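Local coordinates for allantoin racemase (Pseudomonas fluorescens, PDB 5LG5), which catalyses the racemization of allantoin, interconverting its two enantiomers, and belongs to the HyuE family of racemases, whose relatives act on 5-substituted hydantoins, at residues Ala184-Asp187 / Glu188-Arg191; Met62-Asp65 / Gln66-Ala70; Val112-Leu116 / Asp117-Pro121. One frame throughout, in Å; residues are numbered along the deposited sequence.

All three contacts are local, each at a junction between a helix and its neighbouring loop or strand, but they differ in burial. Interaction 3 is buried, partly within the subunit and partly against neighbouring subunits, where strand 110-114 passes into helix 120-129, and rests on threonine hydroxyls and a doubly used carbonyl. Interactions 1 and 2 are surface contacts, their centres about 30 Å apart. Interaction 1 opens helix 187-194, combining backbone helix bonds with two crowded carboxylates; interaction 2 follows the end of helix 47-63, where aromatic packing and bridging waters replace direct bonds. Interactions 1 and 3 belong to the same parallel-sheet half of the chain, their nearest atoms about 7 Å apart, whereas interaction 2 lies beside the other sheet.

Interaction 1. Residues Ala184-Asp187 / Glu188-Arg191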
loop_
_atom_site.group_PDB
_atom_site.type_symbol
_atom_site.label_atom_id
_atom_site.label_comp_id
_atom_site.label_asym_id
_atom_site.label_seq_id
_atom_site.Cartn_x
_atom_site.Cartn_y
_atom_site.Cartn_z
ATOM N N ALA E 184 -14.213 3.731 28.751
ATOM C CA ALA E 184 -15.648 3.752 28.453
ATOM C C ALA E 184 -16.374 4.872 29.201
ATOM O O ALA E 184 -16.155 5.062 30.399
ATOM C CB ALA E 184 -16.291 2.400 28.771
ATOM N N GLY E 185 -17.172 5.651 28.467
ATOM C CA GLY E 185 -18.031 6.676 29.039
ATOM C C GLY E 185 -17.407 8.051 29.105
ATOM O O GLY E 185 -18.064 9.030 29.460
ATOM N N LEU E 186 -16.153 8.136 28.681
ATOM C CA LEU E 186 -15.372 9.342 28.886
ATOM C C LEU E 186 -15.467 10.247 27.652
ATOM O O LEU E 186 -14.890 11.345 27.620
ATOM C CB LEU E 186 -13.916 8.964 29.192
ATOM C CG LEU E 186 -13.379 9.162 30.613
ATOM C CD1 LEU E 186 -14.429 8.837 31.676
ATOM C CD2 LEU E 186 -12.128 8.324 30.833
ATOM N N ASP E 187 -16.212 9.779 26.648
ATOM C CA ASP E 187 -16.225 10.438 25.350
ATOM C C ASP E 187 -16.824 11.825 25.419
ATOM O O ASP E 187 -16.329 12.760 24.788
ATOM C CB ASP E 187 -17.027 9.659 24.313
ATOM C CG ASP E 187 -18.157 8.852 24.912
ATOM O OD1 ASP E 187 -18.034 8.280 26.028
ATOM O OD2 ASP E 187 -19.232 8.857 24.274
ATOM N N GLU E 188 -17.898 11.943 26.191
ATOM C CA GLU E 188 -18.680 13.172 26.212
ATOM C C GLU E 188 -17.818 14.333 26.722
ATOM O O GLU E 188 -17.819 15.423 26.149
ATOM C CB GLU E 188 -19.974 12.994 27.031
ATOM C CG GLU E 188 -21.060 12.119 26.354
ATOM C CD GLU E 188 -20.795 10.604 26.410
ATOM O OE1 GLU E 188 -21.582 9.835 25.801
ATOM O OE2 GLU E 188 -19.812 10.170 27.059
ATOM N N GLN E 189 -17.048 14.078 27.769
ATOM C CA GLN E 189 -16.200 15.115 28.334
ATOM C C GLN E 189 -15.111 15.527 27.340
ATOM O O GLN E 189 -14.809 16.715 27.196
ATOM C CB GLN E 189 -15.583 14.632 29.654
ATOM C CG GLN E 189 -16.602 14.140 30.676
ATOM C CD GLN E 189 -16.537 12.641 30.911
ATOM O OE1 GLN E 189 -16.832 11.846 30.014
ATOM N NE2 GLN E 189 -16.156 12.244 32.125
ATOM N N ILE E 190 -14.520 14.543 26.662
ATOM C CA ILE E 190 -13.491 14.801 25.642
ATOM C C ILE E 190 -14.068 15.556 24.448
ATOM O O ILE E 190 -13.421 16.459 23.904
ATOM C CB ILE E 190 -12.816 13.486 25.181
ATOM C CG1 ILE E 190 -12.161 12.802 26.376
ATOM C CG2 ILE E 190 -11.776 13.753 24.101
ATOM C CD1 ILE E 190 -11.824 11.364 26.128
ATOM N N ARG E 191 -15.274 15.166 24.028
ATOM C CA ARG E 191 -15.976 15.867 22.947
ATOM C C ARG E 191 -16.145 17.343 23.284
ATOM O O ARG E 191 -15.831 18.221 22.473
ATOM C CB ARG E 191 -17.359 15.262 22.703
ATOM C CG ARG E 191 -18.161 15.994 21.624
ATOM C CD ARG E 191 -19.648 15.692 21.769
ATOM N NE ARG E 191 -20.056 15.932 23.155
ATOM C CZ ARG E 191 -20.888 15.159 23.845
ATOM N NH1 ARG E 191 -21.440 14.092 23.277
ATOM N NH2 ARG E 191 -21.179 15.463 25.108
#
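Glu188 sends CG out beside its own backbone N (chi1 -72°), and a bend at chi2 (77°) folds the chain back, so that its carboxylate comes to lie next to that of Asp187. The two side chains run alongside each other and point the same way, with their carboxylate planes turned 59° apart. Asp187 OD1 is 2.8 Å from Glu188 OE2, and Asp187 OD2 is 3.0 Å from Glu188 OE1. Two acid oxygens this close are consistent with a proton being held by one of the groups, though the model does not say by which. The nearest opposite charge within this turn is distant, with Arg191 NH1 5.8 Å from Asp187 OD2; the Arg191 guanidinium instead lays one face over Glu188 CA, which sits 3.5 Å above its plane, toward the rim. These residues form the first turn of helix 187-194, which follows strand 175-179 and leads on to strand 198-199 of the same parallel sheet. The positive end of the helix dipole would probably ease the crowding of two acid groups at its N-terminus. Its backbone bonding is uneven: Arg191 N reaches Asp187 O at 2.7 Å, nearly along the C=O axis, while Ile190 N to Leu186 O is a weak bond at 3.4 Å. Beside that longer bond Ile190 CG1 packs against Leu186 O at 3.3 Å, and the apolar chains meet more loosely, Leu186 CB to Ile190 CD1 being 4.4 Å. Leu186 and Gln189 both touch Met157 of helix 153-171. Ahead of the helix, Gly185 turns the chain with a positive phi, and its N is hydrogen-bonded to Asp200 OD2. Val198 contacts the side chains of Asp187, Ile190 and Arg191, tying the turn to the next strand.

Interaction 2. Residues Met62-Asp65 / Gln66-Ala70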
loop_
_atom_site.group_PDB
_atom_site.type_symbol
_atom_site.label_atom_id
_atom_site.label_comp_id
_atom_site.label_asym_id
_atom_site.label_seq_id
_atom_site.Cartn_x
_atom_site.Cartn_y
_atom_site.Cartn_z
ATOM N N MET E 62 -16.477 -19.478 26.343
ATOM C CA MET E 62 -16.812 -20.899 26.202
ATOM C C MET E 62 -17.373 -21.478 27.502
ATOM O O MET E 62 -18.211 -22.373 27.483
ATOM C CB MET E 62 -15.593 -21.705 25.742
ATOM C CG MET E 62 -15.148 -21.418 24.299
ATOM S SD MET E 62 -16.468 -21.533 23.071
ATOM C CE MET E 62 -16.837 -19.826 22.872
ATOM N N ALA E 63 -16.877 -20.987 28.627
ATOM C CA ALA E 63 -17.399 -21.381 29.939
ATOM C C ALA E 63 -18.799 -20.849 30.247
ATOM O O ALA E 63 -19.448 -21.332 31.170
ATOM C CB ALA E 63 -16.430 -20.967 31.038
ATOM N N TYR E 64 -19.251 -19.835 29.508
ATOM C CA TYR E 64 -20.585 -19.263 29.731
ATOM C C TYR E 64 -21.673 -20.232 29.273
ATOM O O TYR E 64 -21.747 -20.569 28.082
ATOM C CB TYR E 64 -20.746 -17.914 29.033
ATOM C CG TYR E 64 -21.998 -17.169 29.428
ATOM C CD1 TYR E 64 -22.066 -16.478 30.637
ATOM C CD2 TYR E 64 -23.120 -17.177 28.616
ATOM C CE1 TYR E 64 -23.209 -15.789 31.004
ATOM C CE2 TYR E 64 -24.273 -16.492 28.976
ATOM C CZ TYR E 64 -24.305 -15.802 30.174
ATOM O OH TYR E 64 -25.437 -15.121 30.541
ATOM N N ASP E 65 -22.538 -20.631 30.204
ATOM C CA ASP E 65 -23.541 -21.680 29.962
ATOM C C ASP E 65 -24.963 -21.255 29.578
ATOM O O ASP E 65 -25.788 -22.094 29.223
ATOM C CB ASP E 65 -23.572 -22.660 31.146
ATOM C CG ASP E 65 -22.353 -23.563 31.176
ATOM O OD1 ASP E 65 -21.928 -23.974 32.281
ATOM O OD2 ASP E 65 -21.815 -23.854 30.085
ATOM N N GLN E 66 -25.266 -19.970 29.683
ATOM C CA GLN E 66 -26.574 -19.482 29.262
ATOM C C GLN E 66 -26.551 -18.968 27.818
ATOM O O GLN E 66 -25.483 -18.654 27.287
ATOM C CB GLN E 66 -27.118 -18.450 30.266
ATOM C CG GLN E 66 -27.546 -19.107 31.591
ATOM C CD GLN E 66 -26.766 -18.626 32.811
ATOM O OE1 GLN E 66 -26.558 -17.425 33.000
ATOM N NE2 GLN E 66 -26.344 -19.569 33.653
ATOM N N PRO E 67 -27.726 -18.948 27.159
ATOM C CA PRO E 67 -27.794 -18.489 25.762
ATOM C C PRO E 67 -27.341 -17.043 25.554
ATOM O O PRO E 67 -27.472 -16.228 26.466
ATOM C CB PRO E 67 -29.285 -18.630 25.412
ATOM C CG PRO E 67 -29.849 -19.606 26.426
ATOM C CD PRO E 67 -29.032 -19.418 27.666
ATOM N N PHE E 68 -26.775 -16.754 24.380
ATOM C CA PHE E 68 -26.392 -15.388 24.006
ATOM C C PHE E 68 -26.381 -15.229 22.483
ATOM O O PHE E 68 -26.271 -16.218 21.744
ATOM C CB PHE E 68 -25.048 -14.968 24.634
ATOM C CG PHE E 68 -23.890 -15.896 24.329
ATOM C CD1 PHE E 68 -23.016 -15.622 23.275
ATOM C CD2 PHE E 68 -23.659 -17.022 25.112
ATOM C CE1 PHE E 68 -21.935 -16.479 22.994
ATOM C CE2 PHE E 68 -22.589 -17.879 24.847
ATOM C CZ PHE E 68 -21.715 -17.604 23.785
ATOM N N ASP E 69 -26.539 -13.990 22.018
ATOM C CA ASP E 69 -26.778 -13.734 20.604
ATOM C C ASP E 69 -25.620 -13.050 19.911
ATOM O O ASP E 69 -25.585 -12.987 18.693
ATOM C CB ASP E 69 -28.044 -12.901 20.417
ATOM C CG ASP E 69 -29.240 -13.529 21.078
ATOM O OD1 ASP E 69 -29.876 -14.395 20.443
ATOM O OD2 ASP E 69 -29.511 -13.176 22.256
ATOM N N ALA E 70 -24.696 -12.520 20.705
ATOM C CA ALA E 70 -23.545 -11.812 20.189
ATOM C C ALA E 70 -22.546 -11.679 21.312
ATOM O O ALA E 70 -22.894 -11.846 22.489
ATOM C CB ALA E 70 -23.950 -10.430 19.659
HETATM O O HOH W 1 -25.628 -14.103 33.222
HETATM O O HOH W 2 -23.979 -20.809 26.285
#
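The turn between helix 47-63 and strand 70-74 is closed by Tyr64 packing against Gln66 and Phe68. With CG anti to the backbone N (chi1 -170°), the Tyr64 ring reaches across the turn, bringing CE2 to 3.0 Å from Gln66 O and CD2 to 3.5 Å from Phe68 CD2. The aromatic pair is oblique, with planes at 69° and ring centroids 5.8 Å apart, and the two side chains run antiparallel, one alongside the other. Gln66 O also lies in the plane of the Phe68 ring, at its edge. The Gln66 side chain runs nearly perpendicular to that of Tyr64. Leu4 of strand 2-7 and Val33 and Leu35 of strand 31-35 also touch Tyr64, and Pro67 O is hydrogen-bonded to Arg2 NH1. Two waters join the segments. One donates to Tyr64 O at 2.9 Å and to Gln66 O at 2.8 Å; the other, in the plane of the Tyr64 ring, binds Tyr64 OH at 2.9 Å and gives a weak bond to Gln66 OE1 at 3.5 Å. With no direct hydrogen bond across the contact, the polar link between the segments passes through water, while aromatic packing supplies the apolar part.

Interaction 3. Residues Val112-Leu116 / Asp117-Pro121; sequences VVTTL and DRTVP
Thr119 meets the flat carbonyl group of Leu116 in two ways, once in its plane and once above it. Thr119 OG1 donates to Leu116 O at 2.7 Å, in the carbonyl plane and on a lone pair, whereas Thr119 N stands 60° out of that plane and donates to the same oxygen at 3.1 Å. The hydroxyl gets there because chi1 of 72° puts OG1 between the backbone N and the carbonyl carbon. Two donors from one residue thus fix this carbonyl, and Thr119 CG2 rests 4.0 Å from Leu116 CB. The backbone bond closes a type I turn, overlapped by a second in which Val120 N reaches Asp117 O, and together they carry strand 110-114 into helix 120-129 of a beta-alpha-beta unit that continues to strand 136-141. On the strand side Thr114 CG2 packs against Val120 CG2 at 3.7 Å and lies 3.3 Å from Thr119 OG1. Thr114 OG1 is hydrogen-bonded to Gly179 O and receives a weak bond from Thr115 OG1. The turn lies at subunit interfaces: Asp117 forms salt bridges with Arg223 of the second subunit and Lys172 of the third, and Arg118 with Glu86 of the second.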
loop_
_atom_site.group_PDB
_atom_site.type_symbol
_atom_site.label_atom_id
_atom_site.label_comp_id
_atom_site.label_asym_id
_atom_site.label_seq_id
_atom_site.Cartn_x
_atom_site.Cartn_y
_atom_site.Cartn_z
ATOM N N VAL E 112 -6.804 7.503 17.384
ATOM C CA VAL E 112 -7.051 6.741 18.578
ATOM C C VAL E 112 -6.173 7.272 19.692
ATOM O O VAL E 112 -4.980 7.473 19.498
ATOM C CB VAL E 112 -6.746 5.247 18.336
ATOM C CG1 VAL E 112 -7.036 4.431 19.594
ATOM C CG2 VAL E 112 -7.552 4.732 17.132
ATOM N N VAL E 113 -6.758 7.518 20.853
ATOM C CA VAL E 113 -5.959 7.896 22.004
ATOM C C VAL E 113 -5.946 6.728 22.958
ATOM O O VAL E 113 -6.993 6.312 23.447
ATOM C CB VAL E 113 -6.492 9.140 22.734
ATOM C CG1 VAL E 113 -5.662 9.384 23.983
ATOM C CG2 VAL E 113 -6.474 10.358 21.809
ATOM N N THR E 114 -4.769 6.173 23.206
ATOM C CA THR E 114 -4.698 5.021 24.093
ATOM C C THR E 114 -3.954 5.405 25.364
ATOM O O THR E 114 -3.751 6.597 25.646
ATOM C CB THR E 114 -4.059 3.770 23.393
ATOM O OG1 THR E 114 -4.163 2.611 24.236
ATOM C CG2 THR E 114 -2.602 4.012 23.031
ATOM N N THR E 115 -3.563 4.379 26.117
ATOM C CA THR E 115 -2.925 4.520 27.415
ATOM C C THR E 115 -1.419 4.658 27.300
ATOM O O THR E 115 -0.875 5.766 27.306
ATOM C CB THR E 115 -3.227 3.282 28.258
ATOM O OG1 THR E 115 -3.043 2.109 27.444
ATOM C CG2 THR E 115 -4.665 3.336 28.756
ATOM N N LEU E 116 -0.746 3.515 27.208
ATOM C CA LEU E 116 0.703 3.475 27.146
ATOM C C LEU E 116 1.248 3.484 25.723
ATOM O O LEU E 116 0.627 2.961 24.785
ATOM C CB LEU E 116 1.220 2.252 27.891
ATOM C CG LEU E 116 0.928 2.275 29.401
ATOM C CD1 LEU E 116 1.598 1.094 30.083
ATOM C CD2 LEU E 116 1.374 3.581 30.027
ATOM N N ASP E 117 2.417 4.083 25.572
ATOM C CA ASP E 117 3.103 4.138 24.302
ATOM C C ASP E 117 3.366 2.743 23.745
ATOM O O ASP E 117 3.280 2.508 22.545
ATOM C CB ASP E 117 4.410 4.913 24.456
ATOM C CG ASP E 117 5.265 4.849 23.217
ATOM O OD1 ASP E 117 4.860 5.431 22.181
ATOM O OD2 ASP E 117 6.326 4.174 23.274
ATOM N N ARG E 118 3.643 1.797 24.629
ATOM C CA ARG E 118 3.989 0.456 24.169
ATOM C C ARG E 118 2.810 -0.301 23.584
ATOM O O ARG E 118 3.001 -1.337 22.941
ATOM C CB ARG E 118 4.649 -0.337 25.286
ATOM C CG ARG E 118 3.710 -0.692 26.429
ATOM C CD ARG E 118 4.422 -1.571 27.454
ATOM N NE ARG E 118 4.697 -2.895 26.903
ATOM C CZ ARG E 118 5.554 -3.774 27.415
ATOM N NH1 ARG E 118 6.262 -3.473 28.496
ATOM N NH2 ARG E 118 5.713 -4.952 26.825
ATOM N N THR E 119 1.599 0.209 23.816
ATOM C CA THR E 119 0.404 -0.417 23.278
ATOM C C THR E 119 0.062 0.127 21.898
ATOM O O THR E 119 -0.708 -0.493 21.173
ATOM C CB THR E 119 -0.834 -0.228 24.193
ATOM O OG1 THR E 119 -1.283 1.132 24.121
ATOM C CG2 THR E 119 -0.490 -0.575 25.627
ATOM N N VAL E 120 0.664 1.263 21.539
ATOM C CA VAL E 120 0.388 1.931 20.262
ATOM C C VAL E 120 0.645 1.038 19.035
ATOM O O VAL E 120 -0.223 0.923 18.157
ATOM C CB VAL E 120 1.159 3.272 20.147
ATOM C CG1 VAL E 120 1.238 3.744 18.684
ATOM C CG2 VAL E 120 0.506 4.323 21.025
ATOM N N PRO E 121 1.831 0.398 18.966
ATOM C CA PRO E 121 2.030 -0.457 17.787
ATOM C C PRO E 121 1.080 -1.659 17.744
ATOM O O PRO E 121 0.744 -2.125 16.655
ATOM C CB PRO E 121 3.505 -0.891 17.898
ATOM C CG PRO E 121 3.890 -0.644 19.322
ATOM C CD PRO E 121 3.070 0.543 19.757
#